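Local coordinates for protein probable glutathione S-transferase GSTU1 (Oryza sativa, PDB 1OYJ) that conjugates reduced glutathione to a wide range of hydrophobic electrophiles, as a tau-class glutathione transferase linked to herbicide detoxification, at residues V111-W123 and A168-C182. Numbering follows the deposited sequence.
Sequences VDRKLYDCGSRLW and ALVPFTAWFYSYERC. With GSH (glutathione), chain O.
Tyr-179 and Gly-119 illustrate how a helical core seats a large knob over a residue without a side chain. From CB outward, the tyrosine first meets Leu-122, whose CD1 lies 3.8 Å from Tyr-179 CB and touches CG and CD1 as well. Further along, Tyr-179 CE1 rests 3.9 Å from Gly-119 CA, where any beta carbon would collide with the ring, while Trp-123 CZ3 meets the same atom, Tyr-179 CE1, at the ring edge, near its plane. Tyr-179 CE2 lies near Leu-115 CD1, and Tyr-179 OH ends 3.8 Å from Leu-115 CD1. With CG anti to the carbonyl carbon (chi1 -62°), the ring drops into the hole formed by Leu-115, Gly-119, Leu-122 and Trp-123, a knobs-into-holes fit with no hydrogen bond across the interface.

Leu-115 also serves Phe-172: its CB stands 3.7 Å from the Phe-172 ring centroid, almost on the normal, in a CH-pi contact, while Val-111 CG1 approaches Phe-172 CE1 obliquely. Shortened to an alanine, Phe-172 would probably leave Leu-115 CB without its aromatic face and open a gap beside Val-111. Farther along, the six-membered rings of Trp-123 and Trp-175 lie 30° from parallel but slid apart, touching at Trp-123 CH2 and Trp-175 CE3, 3.5 Å apart.

The helix turns another side to glutathione: Cys-118 SG is joined to GSH SG2 by a 2.2 Å disulfide, and Lys-114 NZ donates hydrogen bonds to GSH OE1 and O31. Within the all-helical C-terminal domain, the axes of 111-123 and 176-182 cross at 45°. Helix 214-229 packs on both tryptophans, helix 127-148 receives Leu-122 and Cys-182, and helix 16-28 of the thioredoxin-like domain meets Val-111 and Phe-172, joining this core to the domain that carries the four-stranded sheet.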
loop_
_atom_site.group_PDB
_atom_site.type_symbol
_atom_site.label_atom_id
_atom_site.label_comp_id
_atom_site.label_asym_id
_atom_site.label_seq_id
_atom_site.Cartn_x
_atom_site.Cartn_y
_atom_site.Cartn_z
ATOM N N VAL A 111 -3.170 7.406 -4.424
ATOM C CA VAL A 111 -4.384 7.869 -3.739
ATOM C C VAL A 111 -4.338 7.647 -2.218
ATOM O O VAL A 111 -4.628 8.560 -1.420
ATOM C CB VAL A 111 -5.645 7.242 -4.293
ATOM C CG1 VAL A 111 -6.855 7.802 -3.524
ATOM C CG2 VAL A 111 -5.790 7.631 -5.776
ATOM N N ASP A 112 -3.953 6.467 -1.826
ATOM C CA ASP A 112 -3.850 6.217 -0.394
ATOM C C ASP A 112 -2.835 7.135 0.265
ATOM O O ASP A 112 -3.028 7.535 1.401
ATOM C CB ASP A 112 -3.446 4.788 -0.115
ATOM C CG ASP A 112 -4.624 3.864 0.046
ATOM O OD1 ASP A 112 -4.458 2.742 0.572
ATOM O OD2 ASP A 112 -5.750 4.187 -0.228
ATOM N N ARG A 113 -1.750 7.453 -0.448
ATOM C CA ARG A 113 -0.710 8.264 0.130
ATOM C C ARG A 113 -1.073 9.730 0.178
ATOM O O ARG A 113 -0.467 10.402 0.979
ATOM C CB ARG A 113 0.624 8.166 -0.641
ATOM C CG ARG A 113 1.371 6.850 -0.538
ATOM C CD ARG A 113 2.618 6.642 -1.525
ATOM N NE ARG A 113 3.280 5.392 -1.086
ATOM C CZ ARG A 113 4.116 5.338 -0.021
ATOM N NH1 ARG A 113 4.578 4.183 0.410
ATOM N NH2 ARG A 113 4.539 6.465 0.564
ATOM N N LYS A 114 -1.973 10.228 -0.683
ATOM C CA LYS A 114 -2.146 11.652 -0.804
ATOM C C LYS A 114 -3.504 12.266 -0.302
ATOM O O LYS A 114 -3.530 13.286 0.407
ATOM C CB LYS A 114 -1.940 12.029 -2.293
ATOM C CG LYS A 114 -0.472 11.722 -2.821
ATOM C CD LYS A 114 0.626 12.712 -2.274
ATOM C CE LYS A 114 2.030 12.282 -2.660
ATOM N NZ LYS A 114 3.167 13.200 -2.198
ATOM N N LEU A 115 -4.609 11.597 -0.631
ATOM C CA LEU A 115 -5.925 12.224 -0.548
ATOM C C LEU A 115 -6.335 12.440 0.915
ATOM O O LEU A 115 -6.616 13.557 1.373
ATOM C CB LEU A 115 -6.955 11.415 -1.324
ATOM C CG LEU A 115 -7.215 11.755 -2.785
ATOM C CD1 LEU A 115 -7.872 13.142 -2.884
ATOM C CD2 LEU A 115 -5.930 11.808 -3.544
ATOM N N TYR A 116 -6.393 11.375 1.633
ATOM C CA TYR A 116 -6.869 11.492 2.990
ATOM C C TYR A 116 -6.023 12.431 3.809
ATOM O O TYR A 116 -6.547 13.363 4.416
ATOM C CB TYR A 116 -6.891 10.158 3.620
ATOM C CG TYR A 116 -7.290 10.175 5.064
ATOM C CD1 TYR A 116 -8.587 10.357 5.399
ATOM C CD2 TYR A 116 -6.383 9.928 6.055
ATOM C CE1 TYR A 116 -8.999 10.328 6.682
ATOM C CE2 TYR A 116 -6.793 9.885 7.391
ATOM C CZ TYR A 116 -8.123 10.092 7.678
ATOM O OH TYR A 116 -8.618 10.082 8.974
ATOM N N ASP A 117 -4.730 12.231 3.826
ATOM C CA ASP A 117 -3.873 13.049 4.668
ATOM C C ASP A 117 -3.796 14.489 4.209
ATOM O O ASP A 117 -3.811 15.443 5.015
ATOM C CB ASP A 117 -2.427 12.502 4.711
ATOM C CG ASP A 117 -2.299 11.080 5.345
ATOM O OD1 ASP A 117 -2.795 10.844 6.458
ATOM O OD2 ASP A 117 -1.734 10.130 4.722
ATOM N N CYS A 118 -3.670 14.677 2.905
ATOM C CA CYS A 118 -3.485 15.990 2.412
ATOM C C CYS A 118 -4.764 16.745 2.480
ATOM O O CYS A 118 -4.766 17.956 2.696
ATOM C CB CYS A 118 -2.873 15.972 1.025
ATOM S SG CYS A 118 -1.339 14.952 1.006
ATOM N N GLY A 119 -5.874 16.024 2.328
ATOM C CA GLY A 119 -7.144 16.646 2.506
ATOM C C GLY A 119 -7.412 17.113 3.909
ATOM O O GLY A 119 -7.970 18.234 4.081
ATOM N N SER A 120 -7.018 16.314 4.896
ATOM C CA SER A 120 -7.299 16.641 6.257
ATOM C C SER A 120 -6.612 17.963 6.688
ATOM O O SER A 120 -7.169 18.732 7.509
ATOM C CB SER A 120 -6.809 15.545 7.203
ATOM O OG SER A 120 -7.549 14.357 6.974
ATOM N N ARG A 121 -5.441 18.228 6.149
ATOM C CA ARG A 121 -4.768 19.482 6.454
ATOM C C ARG A 121 -5.617 20.674 6.112
ATOM O O ARG A 121 -5.458 21.725 6.748
ATOM C CB ARG A 121 -3.479 19.617 5.644
ATOM C CG ARG A 121 -2.499 18.453 5.985
ATOM C CD ARG A 121 -1.225 18.487 5.176
ATOM N NE ARG A 121 -0.239 17.528 5.665
ATOM C CZ ARG A 121 1.020 17.492 5.228
ATOM N NH1 ARG A 121 1.438 18.356 4.292
ATOM N NH2 ARG A 121 1.868 16.623 5.753
ATOM N N LEU A 122 -6.503 20.539 5.112
ATOM C CA LEU A 122 -7.278 21.698 4.684
ATOM C C LEU A 122 -8.255 22.130 5.783
ATOM O O LEU A 122 -8.621 23.319 5.886
ATOM C CB LEU A 122 -8.036 21.425 3.416
ATOM C CG LEU A 122 -7.207 20.981 2.229
ATOM C CD1 LEU A 122 -8.065 20.802 1.016
ATOM C CD2 LEU A 122 -6.125 21.983 1.877
ATOM N N TRP A 123 -8.665 21.210 6.633
ATOM C CA TRP A 123 -9.563 21.691 7.677
ATOM C C TRP A 123 -8.947 21.725 9.035
ATOM O O TRP A 123 -9.619 22.177 10.008
ATOM C CB TRP A 123 -10.915 20.963 7.727
ATOM C CG TRP A 123 -10.835 19.578 7.595
ATOM C CD1 TRP A 123 -10.623 18.698 8.559
ATOM C CD2 TRP A 123 -10.949 18.855 6.392
ATOM N NE1 TRP A 123 -10.615 17.430 8.045
ATOM C CE2 TRP A 123 -10.764 17.504 6.703
ATOM C CE3 TRP A 123 -11.165 19.211 5.067
ATOM C CZ2 TRP A 123 -10.786 16.518 5.769
ATOM C CZ3 TRP A 123 -11.210 18.215 4.130
ATOM C CH2 TRP A 123 -11.032 16.885 4.486
ATOM N N ALA A 168 -10.819 3.322 -6.046
ATOM C CA ALA A 168 -10.018 3.890 -4.960
ATOM C C ALA A 168 -10.213 5.402 -4.791
ATOM O O ALA A 168 -10.156 5.901 -3.685
ATOM C CB ALA A 168 -8.577 3.612 -5.187
ATOM N N LEU A 169 -10.372 6.127 -5.901
ATOM C CA LEU A 169 -10.367 7.590 -5.823
ATOM C C LEU A 169 -11.805 8.150 -5.670
ATOM O O LEU A 169 -12.025 9.204 -5.069
ATOM C CB LEU A 169 -9.821 8.152 -7.161
ATOM C CG LEU A 169 -9.727 9.691 -7.255
ATOM C CD1 LEU A 169 -8.988 10.301 -6.106
ATOM C CD2 LEU A 169 -9.074 10.100 -8.555
ATOM N N VAL A 170 -12.789 7.422 -6.224
ATOM C CA VAL A 170 -14.146 8.061 -6.353
ATOM C C VAL A 170 -14.799 8.553 -5.075
ATOM O O VAL A 170 -15.421 9.596 -5.102
ATOM C CB VAL A 170 -15.095 7.267 -7.190
ATOM C CG1 VAL A 170 -15.521 6.041 -6.542
ATOM C CG2 VAL A 170 -16.286 8.123 -7.703
ATOM N N PRO A 171 -14.626 7.873 -3.941
ATOM C CA PRO A 171 -15.213 8.426 -2.719
ATOM C C PRO A 171 -14.730 9.823 -2.359
ATOM O O PRO A 171 -15.492 10.633 -1.824
ATOM C CB PRO A 171 -14.899 7.395 -1.647
ATOM C CG PRO A 171 -14.648 6.088 -2.458
ATOM C CD PRO A 171 -13.977 6.566 -3.706
ATOM N N PHE A 172 -13.518 10.162 -2.741
ATOM C CA PHE A 172 -13.033 11.456 -2.426
ATOM C C PHE A 172 -13.684 12.553 -3.273
ATOM O O PHE A 172 -13.610 13.724 -2.904
ATOM C CB PHE A 172 -11.487 11.479 -2.528
ATOM C CG PHE A 172 -10.820 10.619 -1.521
ATOM C CD1 PHE A 172 -10.368 9.326 -1.833
ATOM C CD2 PHE A 172 -10.677 11.055 -0.230
ATOM C CE1 PHE A 172 -9.783 8.585 -0.820
ATOM C CE2 PHE A 172 -10.122 10.282 0.700
ATOM C CZ PHE A 172 -9.680 9.070 0.422
ATOM N N THR A 173 -14.341 12.156 -4.372
ATOM C CA THR A 173 -15.076 13.163 -5.157
ATOM C C THR A 173 -16.171 13.827 -4.268
ATOM O O THR A 173 -16.550 14.963 -4.483
ATOM C CB THR A 173 -15.693 12.630 -6.403
ATOM O OG1 THR A 173 -16.746 11.659 -6.126
ATOM C CG2 THR A 173 -14.633 11.997 -7.293
ATOM N N ALA A 174 -16.645 13.116 -3.246
ATOM C CA ALA A 174 -17.599 13.699 -2.354
ATOM C C ALA A 174 -17.022 14.773 -1.388
ATOM O O ALA A 174 -17.803 15.498 -0.772
ATOM C CB ALA A 174 -18.278 12.655 -1.521
ATOM N N TRP A 175 -15.706 14.823 -1.295
ATOM C CA TRP A 175 -14.972 15.791 -0.509
ATOM C C TRP A 175 -14.450 16.910 -1.368
ATOM O O TRP A 175 -13.858 17.856 -0.832
ATOM C CB TRP A 175 -13.813 15.071 0.214
ATOM C CG TRP A 175 -14.235 13.953 1.095
ATOM C CD1 TRP A 175 -14.802 12.838 0.733
ATOM C CD2 TRP A 175 -14.129 13.885 2.524
ATOM N NE1 TRP A 175 -15.051 12.034 1.813
ATOM C CE2 TRP A 175 -14.640 12.666 2.927
ATOM C CE3 TRP A 175 -13.643 14.724 3.489
ATOM C CZ2 TRP A 175 -14.662 12.258 4.256
ATOM C CZ3 TRP A 175 -13.730 14.323 4.801
ATOM C CH2 TRP A 175 -14.200 13.114 5.157
ATOM N N PHE A 176 -14.632 16.856 -2.689
ATOM C CA PHE A 176 -14.010 17.884 -3.528
ATOM C C PHE A 176 -14.518 19.292 -3.103
ATOM O O PHE A 176 -13.762 20.238 -2.961
ATOM C CB PHE A 176 -14.227 17.676 -5.028
ATOM C CG PHE A 176 -13.311 16.625 -5.667
ATOM C CD1 PHE A 176 -12.393 15.903 -4.919
ATOM C CD2 PHE A 176 -13.442 16.340 -7.019
ATOM C CE1 PHE A 176 -11.621 14.946 -5.498
ATOM C CE2 PHE A 176 -12.566 15.376 -7.594
ATOM C CZ PHE A 176 -11.734 14.693 -6.839
ATOM N N TYR A 177 -15.798 19.357 -2.805
ATOM C CA TYR A 177 -16.446 20.609 -2.450
ATOM C C TYR A 177 -15.807 21.165 -1.223
ATOM O O TYR A 177 -15.481 22.336 -1.212
ATOM C CB TYR A 177 -17.982 20.443 -2.311
ATOM C CG TYR A 177 -18.679 21.702 -1.775
ATOM C CD1 TYR A 177 -18.801 22.859 -2.560
ATOM C CD2 TYR A 177 -19.171 21.752 -0.489
ATOM C CE1 TYR A 177 -19.444 24.063 -2.050
ATOM C CE2 TYR A 177 -19.823 22.906 0.006
ATOM C CZ TYR A 177 -19.953 24.066 -0.778
ATOM O OH TYR A 177 -20.575 25.223 -0.287
ATOM N N SER A 178 -15.598 20.322 -0.216
ATOM C CA SER A 178 -14.947 20.703 1.002
ATOM C C SER A 178 -13.484 21.146 0.761
ATOM O O SER A 178 -13.028 22.087 1.412
ATOM C CB SER A 178 -15.009 19.548 2.021
ATOM O OG SER A 178 -16.344 19.235 2.380
ATOM N N TYR A 179 -12.796 20.487 -0.157
ATOM C CA TYR A 179 -11.434 20.886 -0.484
ATOM C C TYR A 179 -11.469 22.270 -1.088
ATOM O O TYR A 179 -10.584 23.070 -0.791
ATOM C CB TYR A 179 -10.778 19.981 -1.516
ATOM C CG TYR A 179 -10.602 18.531 -1.106
ATOM C CD1 TYR A 179 -10.635 18.140 0.185
ATOM C CD2 TYR A 179 -10.349 17.602 -2.028
ATOM C CE1 TYR A 179 -10.503 16.800 0.514
ATOM C CE2 TYR A 179 -10.177 16.309 -1.701
ATOM C CZ TYR A 179 -10.274 15.920 -0.446
ATOM O OH TYR A 179 -10.089 14.555 -0.175
ATOM N N GLU A 180 -12.477 22.511 -1.937
ATOM C CA GLU A 180 -12.681 23.813 -2.572
ATOM C C GLU A 180 -12.887 24.948 -1.639
ATOM O O GLU A 180 -12.195 26.004 -1.746
ATOM C CB GLU A 180 -13.807 23.831 -3.629
ATOM C CG GLU A 180 -13.440 23.060 -4.877
ATOM C CD GLU A 180 -14.578 22.862 -5.863
ATOM O OE1 GLU A 180 -15.747 22.917 -5.465
ATOM O OE2 GLU A 180 -14.279 22.696 -7.039
ATOM N N ARG A 181 -13.769 24.743 -0.680
ATOM C CA ARG A 181 -14.071 25.809 0.222
ATOM C C ARG A 181 -12.920 26.026 1.196
ATOM O O ARG A 181 -12.582 27.154 1.507
ATOM C CB ARG A 181 -15.379 25.494 0.981
ATOM C CG ARG A 181 -16.595 25.473 0.034
ATOM C CD ARG A 181 -17.788 26.131 0.523
ATOM N NE ARG A 181 -17.657 27.562 0.786
ATOM C CZ ARG A 181 -18.125 28.139 1.887
ATOM N NH1 ARG A 181 -18.036 29.453 2.066
ATOM N NH2 ARG A 181 -18.683 27.396 2.837
ATOM N N CYS A 182 -12.276 24.963 1.637
ATOM C CA CYS A 182 -11.213 25.142 2.611
ATOM C C CYS A 182 -9.891 25.528 1.970
ATOM O O CYS A 182 -9.145 26.315 2.541
ATOM C CB CYS A 182 -11.016 23.903 3.452
ATOM S SG CYS A 182 -12.430 23.301 4.343
HETATM N N1 GSH O . 6.883 12.036 3.404
HETATM C CA1 GSH O . 5.792 12.990 3.609
HETATM C C1 GSH O . 6.389 14.229 4.236
HETATM O O11 GSH O . 5.962 14.670 5.295
HETATM O O12 GSH O . 7.324 14.801 3.711
HETATM C CB1 GSH O . 5.084 13.255 2.228
HETATM C CG1 GSH O . 3.879 14.195 2.360
HETATM C CD1 GSH O . 2.963 14.447 1.141
HETATM O OE1 GSH O . 2.415 13.520 0.573
HETATM N N2 GSH O . 2.764 15.727 0.812
HETATM C CA2 GSH O . 1.698 16.209 -0.070
HETATM C C2 GSH O . 2.246 16.826 -1.312
HETATM O O2 GSH O . 1.526 17.539 -2.049
HETATM C CB2 GSH O . 0.788 17.173 0.669
HETATM S SG2 GSH O . -0.001 16.300 2.034
HETATM N N3 GSH O . 3.549 16.480 -1.534
HETATM C CA3 GSH O . 4.222 16.824 -2.774
HETATM C C3 GSH O . 3.695 16.133 -4.032
HETATM O O31 GSH O . 2.958 15.098 -3.904
HETATM O O32 GSH O . 4.022 16.628 -5.163
#